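Local structure of pollen-specific leucine-rich repeat extensin-like protein 1 (Arabidopsis thaliana, 6TME) at residues 46-49 / 50-54; 156-159 / 160-163; 320-323 / 324-327. The protein probably binds secreted RALF signalling peptides through its leucine-rich repeat domain and so links the cell wall to signalling in pollen tubes. All coordinates share one frame; numbering follows the deposited sequence.

Contact 1: 46-49 / 50-54; sequences RAYI and ALQAW
Y48 and Q52 touch one helical turn apart on helix 43-56, the cap at the N-terminal end of this leucine-rich repeat solenoid. CG of Q52 lies over one face of the Y48 ring, 3.8 Å from its centroid and displaced toward the rim, a CH-pi contact made by the CG methylene, while NE2 of the amide comes near Y48 CE1; the nearest ring atom, Y48 CZ, is 3.5 Å from Q52 CG. The ring reaches over because CG of Y48 lies opposite the backbone N (chi1 173°). The Q52 chain bends at its second torsion (-57°), and its amide plane lies 37° from the plane of the tyrosine ring. A long, flexible residue suits this place: its stem packs on the ring, while NE2 goes beyond the helix to two acceptors, W69 O and the hydroxyl of Y77, and Y77 also touches Y48.

Beneath these side chains runs the regular helix bonding that sets the spacing. A50 N donates to R46 O, L51 N to A47 O at 2.9 Å, Q52 N to Y48 O, and A53 N to I49 O at 2.8 Å. L51 adds apolar cover to one of these carbonyls, its CG coming within 3.4 Å of A47 O.

The buried side of the helix carries A47, A50, L51 and W54. A47 rests on V94, while L51 and W54 both meet I97, so the helix covers strand 92-98 with a small, a branched and an aromatic residue. W54 fills a larger site, meeting F58 edge-to-face and packing on F128, with a weak hydrogen bond from NE1 to Y107 O. On the outward-facing side, where I49 is exposed, the methyl CB of A53 sits 3.4 Å from I49 O.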
loop_
_atom_site.group_PDB
_atom_site.type_symbol
_atom_site.label_atom_id
_atom_site.label_comp_id
_atom_site.label_asym_id
_atom_site.label_seq_id
_atom_site.Cartn_x
_atom_site.Cartn_y
_atom_site.Cartn_z
ATOM N N ARG A 46 8.984 30.794 -11.349
ATOM C CA ARG A 46 9.272 29.399 -11.649
ATOM C C ARG A 46 8.047 28.516 -11.401
ATOM O O ARG A 46 7.758 27.602 -12.187
ATOM C CB ARG A 46 10.466 28.954 -10.815
ATOM C CG ARG A 46 11.790 29.263 -11.490
ATOM C CD ARG A 46 12.914 29.244 -10.502
ATOM N NE ARG A 46 12.922 28.001 -9.734
ATOM C CZ ARG A 46 13.142 27.947 -8.423
ATOM N NH1 ARG A 46 13.393 29.065 -7.752
ATOM N NH2 ARG A 46 13.131 26.779 -7.789
ATOM N N ALA A 47 7.281 28.799 -10.345
ATOM C CA ALA A 47 6.053 28.033 -10.136
ATOM C C ALA A 47 5.023 28.356 -11.202
ATOM O O ALA A 47 4.305 27.460 -11.666
ATOM C CB ALA A 47 5.466 28.289 -8.748
ATOM N N TYR A 48 4.935 29.634 -11.593
ATOM C CA TYR A 48 3.977 30.055 -12.610
ATOM C C TYR A 48 4.221 29.321 -13.923
ATOM O O TYR A 48 3.285 28.814 -14.548
ATOM C CB TYR A 48 4.067 31.574 -12.828
ATOM C CG TYR A 48 3.223 32.058 -13.995
ATOM C CD1 TYR A 48 1.842 32.188 -13.866
ATOM C CD2 TYR A 48 3.799 32.350 -15.237
ATOM C CE1 TYR A 48 1.064 32.617 -14.907
ATOM C CE2 TYR A 48 3.019 32.780 -16.298
ATOM C CZ TYR A 48 1.647 32.910 -16.124
ATOM O OH TYR A 48 0.829 33.313 -17.160
ATOM N N ILE A 49 5.478 29.282 -14.365
ATOM C CA ILE A 49 5.824 28.595 -15.608
ATOM C C ILE A 49 5.474 27.104 -15.520
ATOM O O ILE A 49 4.852 26.534 -16.430
ATOM C CB ILE A 49 7.314 28.825 -15.921
ATOM C CG1 ILE A 49 7.561 30.301 -16.282
ATOM C CG2 ILE A 49 7.803 27.869 -17.029
ATOM C CD1 ILE A 49 9.055 30.751 -16.167
ATOM N N ALA A 50 5.858 26.457 -14.412
ATOM C CA ALA A 50 5.503 25.059 -14.174
ATOM C C ALA A 50 4.006 24.821 -14.312
ATOM O O ALA A 50 3.570 23.894 -15.016
ATOM C CB ALA A 50 5.970 24.631 -12.783
ATOM N N LEU A 51 3.198 25.650 -13.647
ATOM C CA LEU A 51 1.769 25.360 -13.614
ATOM C C LEU A 51 1.116 25.667 -14.948
ATOM O O LEU A 51 0.179 24.972 -15.350
ATOM C CB LEU A 51 1.088 26.132 -12.489
ATOM C CG LEU A 51 1.513 25.699 -11.089
ATOM C CD1 LEU A 51 1.108 26.776 -10.057
ATOM C CD2 LEU A 51 0.966 24.318 -10.725
ATOM N N GLN A 52 1.597 26.702 -15.652
ATOM C CA GLN A 52 1.061 26.984 -16.983
ATOM C C GLN A 52 1.481 25.912 -17.989
ATOM O O GLN A 52 0.701 25.572 -18.888
ATOM C CB GLN A 52 1.488 28.380 -17.478
ATOM C CG GLN A 52 0.787 29.574 -16.788
ATOM C CD GLN A 52 -0.729 29.502 -16.907
ATOM O OE1 GLN A 52 -1.251 29.126 -17.947
ATOM N NE2 GLN A 52 -1.439 29.860 -15.840
ATOM N N ALA A 53 2.706 25.378 -17.872
ATOM C CA ALA A 53 3.073 24.260 -18.740
ATOM C C ALA A 53 2.191 23.046 -18.456
ATOM O O ALA A 53 1.837 22.307 -19.379
ATOM C CB ALA A 53 4.549 23.905 -18.569
ATOM N N TRP A 54 1.790 22.853 -17.195
ATOM C CA TRP A 54 0.940 21.716 -16.846
ATOM C C TRP A 54 -0.470 21.893 -17.404
ATOM O O TRP A 54 -1.030 20.969 -18.016
ATOM C CB TRP A 54 0.911 21.534 -15.326
ATOM C CG TRP A 54 0.532 20.153 -14.874
ATOM C CD1 TRP A 54 0.356 19.043 -15.662
ATOM C CD2 TRP A 54 0.276 19.731 -13.527
ATOM N NE1 TRP A 54 -0.002 17.968 -14.888
ATOM C CE2 TRP A 54 -0.050 18.357 -13.573
ATOM C CE3 TRP A 54 0.276 20.387 -12.286
ATOM C CZ2 TRP A 54 -0.371 17.625 -12.425
ATOM C CZ3 TRP A 54 -0.031 19.658 -11.141
ATOM C CH2 TRP A 54 -0.351 18.289 -11.217
#

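Contact 2: 156-159 / 160-163; sequences FPTV and ALSW
A 3-10 turn spanning residues 158-162 follows an inverse gamma turn centred on P157, in the part of a plant-type leucine-rich repeat that returns from strand 151-153 toward strand 168-170. Across it V159 and S162 are linked twice. V159 O accepts two bonds from the same serine: S162 OG, 2.8 Å away, donates in the carbonyl plane, whereas S162 N, at 3.0 Å, comes from 57° above it. Serine suits the end of such a turn because its short side chain can fold back; with OG held between the backbone N and the carbonyl carbon (chi1 76°), the hydroxyl points at the carbonyl three residues earlier.

The same V159 O stands over the centre of one face of the W163 ring, 3.9 Å above its plane, and A160 CA covers that face nearer the rim. V159 extends the cover with its CG2 methyl, which comes within 4.3 Å of W163 CZ2. The remaining turns are closed by backbone bonds, A160 N to P157 O at 3.0 Å and L161 N to T158 O at 2.8 Å. Proline fits before the turn, since its restrained phi matches the gamma-turn backbone and its nitrogen need not donate. On the outer side T158 CG2 and L161 CD1 meet loosely at 4.0 Å.

F156, A160 and W163 are buried, in places that plant repeats usually give to aliphatic residues. F156 and A160 pack on L169 of strand 168-170, and F156 also reaches P181 and I184 of the next repeat. W163 looks back to the preceding one, its ring against F145 of strand 144-146 and its NE1 bonded to L136 O, so the turn is wedged between the repeats on either side.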
loop_
_atom_site.group_PDB
_atom_site.type_symbol
_atom_site.label_atom_id
_atom_site.label_comp_id
_atom_site.label_asym_id
_atom_site.label_seq_id
_atom_site.Cartn_x
_atom_site.Cartn_y
_atom_site.Cartn_z
ATOM N N PHE A 156 8.649 0.847 -12.934
ATOM C CA PHE A 156 8.521 1.488 -11.636
ATOM C C PHE A 156 9.085 2.909 -11.699
ATOM O O PHE A 156 10.159 3.113 -12.271
ATOM C CB PHE A 156 9.256 0.661 -10.581
ATOM C CG PHE A 156 9.166 1.229 -9.196
ATOM C CD1 PHE A 156 10.016 2.234 -8.780
ATOM C CD2 PHE A 156 8.215 0.759 -8.309
ATOM C CE1 PHE A 156 9.922 2.761 -7.490
ATOM C CE2 PHE A 156 8.116 1.273 -7.031
ATOM C CZ PHE A 156 8.973 2.287 -6.621
ATOM N N PRO A 157 8.377 3.926 -11.139
ATOM C CA PRO A 157 8.874 5.317 -11.223
ATOM C C PRO A 157 10.089 5.556 -10.345
ATOM O O PRO A 157 9.963 6.026 -9.209
ATOM C CB PRO A 157 7.683 6.152 -10.739
ATOM C CG PRO A 157 6.953 5.207 -9.776
ATOM C CD PRO A 157 7.088 3.837 -10.420
ATOM N N THR A 158 11.269 5.230 -10.859
ATOM C CA THR A 158 12.464 5.225 -10.027
ATOM C C THR A 158 12.905 6.625 -9.588
ATOM O O THR A 158 13.728 6.728 -8.670
ATOM C CB THR A 158 13.592 4.482 -10.760
ATOM O OG1 THR A 158 13.686 4.921 -12.119
ATOM C CG2 THR A 158 13.311 2.978 -10.756
ATOM N N VAL A 159 12.373 7.695 -10.191
ATOM C CA VAL A 159 12.629 9.042 -9.677
ATOM C C VAL A 159 12.278 9.138 -8.194
ATOM O O VAL A 159 12.887 9.922 -7.449
ATOM C CB VAL A 159 11.857 10.092 -10.511
ATOM C CG1 VAL A 159 10.352 9.906 -10.356
ATOM C CG2 VAL A 159 12.267 11.520 -10.100
ATOM N N ALA A 160 11.325 8.315 -7.728
ATOM C CA ALA A 160 10.981 8.314 -6.311
ATOM C C ALA A 160 12.165 7.917 -5.439
ATOM O O ALA A 160 12.229 8.323 -4.273
ATOM C CB ALA A 160 9.803 7.381 -6.050
ATOM N N LEU A 161 13.118 7.143 -5.982
ATOM C CA LEU A 161 14.267 6.725 -5.182
ATOM C C LEU A 161 15.212 7.882 -4.896
ATOM O O LEU A 161 16.057 7.774 -4.003
ATOM C CB LEU A 161 15.021 5.604 -5.890
ATOM C CG LEU A 161 14.213 4.318 -6.142
ATOM C CD1 LEU A 161 14.928 3.406 -7.133
ATOM C CD2 LEU A 161 13.929 3.586 -4.836
ATOM N N SER A 162 15.087 8.982 -5.624
ATOM C CA SER A 162 16.016 10.088 -5.477
ATOM C C SER A 162 15.611 11.072 -4.386
ATOM O O SER A 162 16.357 12.013 -4.125
ATOM C CB SER A 162 16.153 10.832 -6.810
ATOM O OG SER A 162 15.013 11.639 -7.034
ATOM N N TRP A 163 14.466 10.878 -3.731
ATOM C CA TRP A 163 13.963 11.871 -2.792
ATOM C C TRP A 163 14.451 11.521 -1.394
ATOM O O TRP A 163 14.052 10.483 -0.862
ATOM C CB TRP A 163 12.445 11.924 -2.831
ATOM C CG TRP A 163 11.907 12.459 -4.121
ATOM C CD1 TRP A 163 12.446 13.452 -4.872
ATOM C CD2 TRP A 163 10.734 12.020 -4.822
ATOM N NE1 TRP A 163 11.681 13.679 -5.991
ATOM C CE2 TRP A 163 10.622 12.814 -5.987
ATOM C CE3 TRP A 163 9.756 11.044 -4.570
ATOM C CZ2 TRP A 163 9.577 12.668 -6.902
ATOM C CZ3 TRP A 163 8.725 10.888 -5.484
ATOM C CH2 TRP A 163 8.640 11.701 -6.635
#

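Contact 3: 320-323 / 324-327; sequences GEAQ and SCVP. With SO4 (sulfate ion), chain K.
Atom O2 of a sulfate ion, probably from the crystallisation liquor, is gripped twice by S324 where A322 leads into the 3-10 turn of Q323, S324 and C325. S324 N donates to O2 at 3.0 Å and S324 OG donates to the same atom at 3.1 Å; the hydroxyl reaches it because chi1 of 56° sets OG between the backbone N and the carbonyl carbon. A322 CB also faces the ion, 3.7 Å from O2, and so small a residue does not screen the amide.

The turn itself is closed by C325 N donating to A322 O at 2.9 Å and V326 N to Q323 O at 3.3 Å. Both donors stand more than 60° above the plane of the carbonyl they meet. A322 CB rests 3.7 Å from C325 SG, which is joined to C303 by a disulfide, so the turn is tied covalently to helix 300-303.

On the other side E321, extended beyond CG, passes V326 at about a right angle, with OE2 lying 3.8 Å from V326 CG2. Its OE2 makes a long, weak ion pair with R345 NE. D337 brings a like charge close to OE2, which might raise the pKa of the carboxylate, an effect R345 would partly offset. The CG2 branch of V326 lies against the carbonyl oxygens of Q323 and A322.

Backbone bonds from G320 and A322 to V298 set the preceding strand beside strand 297-298. A short strand running into a 3-10 turn in this way is typical of plant leucine-rich repeats, here in one of the last repeats and pinned by a disulfide.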
loop_
_atom_site.group_PDB
_atom_site.type_symbol
_atom_site.label_atom_id
_atom_site.label_comp_id
_atom_site.label_asym_id
_atom_site.label_seq_id
_atom_site.Cartn_x
_atom_site.Cartn_y
_atom_site.Cartn_z
ATOM N N GLY A 320 -7.550 -30.895 9.253
ATOM C CA GLY A 320 -7.924 -30.867 10.655
ATOM C C GLY A 320 -7.967 -29.444 11.168
ATOM O O GLY A 320 -7.256 -28.562 10.669
ATOM N N GLU A 321 -8.813 -29.214 12.174
ATOM C CA GLU A 321 -8.833 -27.914 12.826
ATOM C C GLU A 321 -9.179 -28.089 14.291
ATOM O O GLU A 321 -9.965 -28.960 14.654
ATOM C CB GLU A 321 -9.826 -26.942 12.175
ATOM C CG GLU A 321 -11.272 -27.404 12.156
ATOM C CD GLU A 321 -12.190 -26.389 11.470
ATOM O OE1 GLU A 321 -11.715 -25.282 11.131
ATOM O OE2 GLU A 321 -13.383 -26.691 11.261
ATOM N N ALA A 322 -8.588 -27.245 15.126
ATOM C CA ALA A 322 -8.956 -27.202 16.531
ATOM C C ALA A 322 -10.408 -26.756 16.698
ATOM O O ALA A 322 -10.971 -26.049 15.855
ATOM C CB ALA A 322 -8.016 -26.261 17.290
ATOM N N GLN A 323 -11.017 -27.175 17.810
ATOM C CA GLN A 323 -12.404 -26.797 18.071
ATOM C C GLN A 323 -12.554 -25.289 18.202
ATOM O O GLN A 323 -13.595 -24.730 17.838
ATOM C CB GLN A 323 -12.918 -27.485 19.340
ATOM C CG GLN A 323 -12.713 -28.995 19.362
ATOM C CD GLN A 323 -13.345 -29.659 20.577
ATOM O OE1 GLN A 323 -14.031 -29.008 21.372
ATOM N NE2 GLN A 323 -13.113 -30.961 20.726
ATOM N N SER A 324 -11.540 -24.614 18.714
ATOM C CA SER A 324 -11.634 -23.167 18.823
ATOM C C SER A 324 -11.419 -22.459 17.491
ATOM O O SER A 324 -11.557 -21.238 17.439
ATOM C CB SER A 324 -10.643 -22.655 19.866
ATOM O OG SER A 324 -9.333 -23.084 19.554
ATOM N N CYS A 325 -11.114 -23.189 16.417
ATOM C CA CYS A 325 -11.042 -22.641 15.062
ATOM C C CYS A 325 -12.348 -22.748 14.303
ATOM O O CYS A 325 -12.395 -22.359 13.133
ATOM C CB CYS A 325 -9.985 -23.369 14.233
ATOM S SG CYS A 325 -8.402 -23.393 14.981
ATOM N N VAL A 326 -13.387 -23.300 14.912
ATOM C CA VAL A 326 -14.577 -23.670 14.150
ATOM C C VAL A 326 -15.449 -22.432 13.973
ATOM O O VAL A 326 -15.738 -21.734 14.959
ATOM C CB VAL A 326 -15.333 -24.797 14.854
ATOM C CG1 VAL A 326 -16.656 -25.111 14.143
ATOM C CG2 VAL A 326 -14.467 -26.036 14.890
ATOM N N PRO A 327 -15.856 -22.117 12.754
ATOM C CA PRO A 327 -16.761 -20.984 12.555
ATOM C C PRO A 327 -18.093 -21.247 13.246
ATOM O O PRO A 327 -18.498 -22.392 13.453
ATOM C CB PRO A 327 -16.914 -20.905 11.028
ATOM C CG PRO A 327 -15.764 -21.760 10.461
ATOM C CD PRO A 327 -15.515 -22.812 11.498
HETATM S S SO4 K . -9.510 -25.830 22.099
HETATM O O1 SO4 K . -10.690 -25.161 22.650
HETATM O O2 SO4 K . -9.645 -25.955 20.649
HETATM O O3 SO4 K . -9.403 -27.165 22.684
HETATM O O4 SO4 K . -8.309 -25.062 22.424
#

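In the fold
From the N terminus the three contacts come strictly in series: none nests within or crosses another, and each is local to continuous chain, along a helix in contact 1 and round a 3-10 turn in contacts 2 and 3. Contact 1 belongs to the capping helix 43-56, which covers strand 92-98 where the solenoid starts. Contact 2, its centre 22 Å farther on, rounds the path from strand 151-153 to strand 168-170 and joins adjacent repeats. Contact 3 turns the chain after strand 317-321 toward strand 334-336, and its disulfide ties it to helix 300-303. Its centre is 62 Å from that of contact 1, on the opposite side of the chain's centre, reflecting the elongated stacking of the repeats.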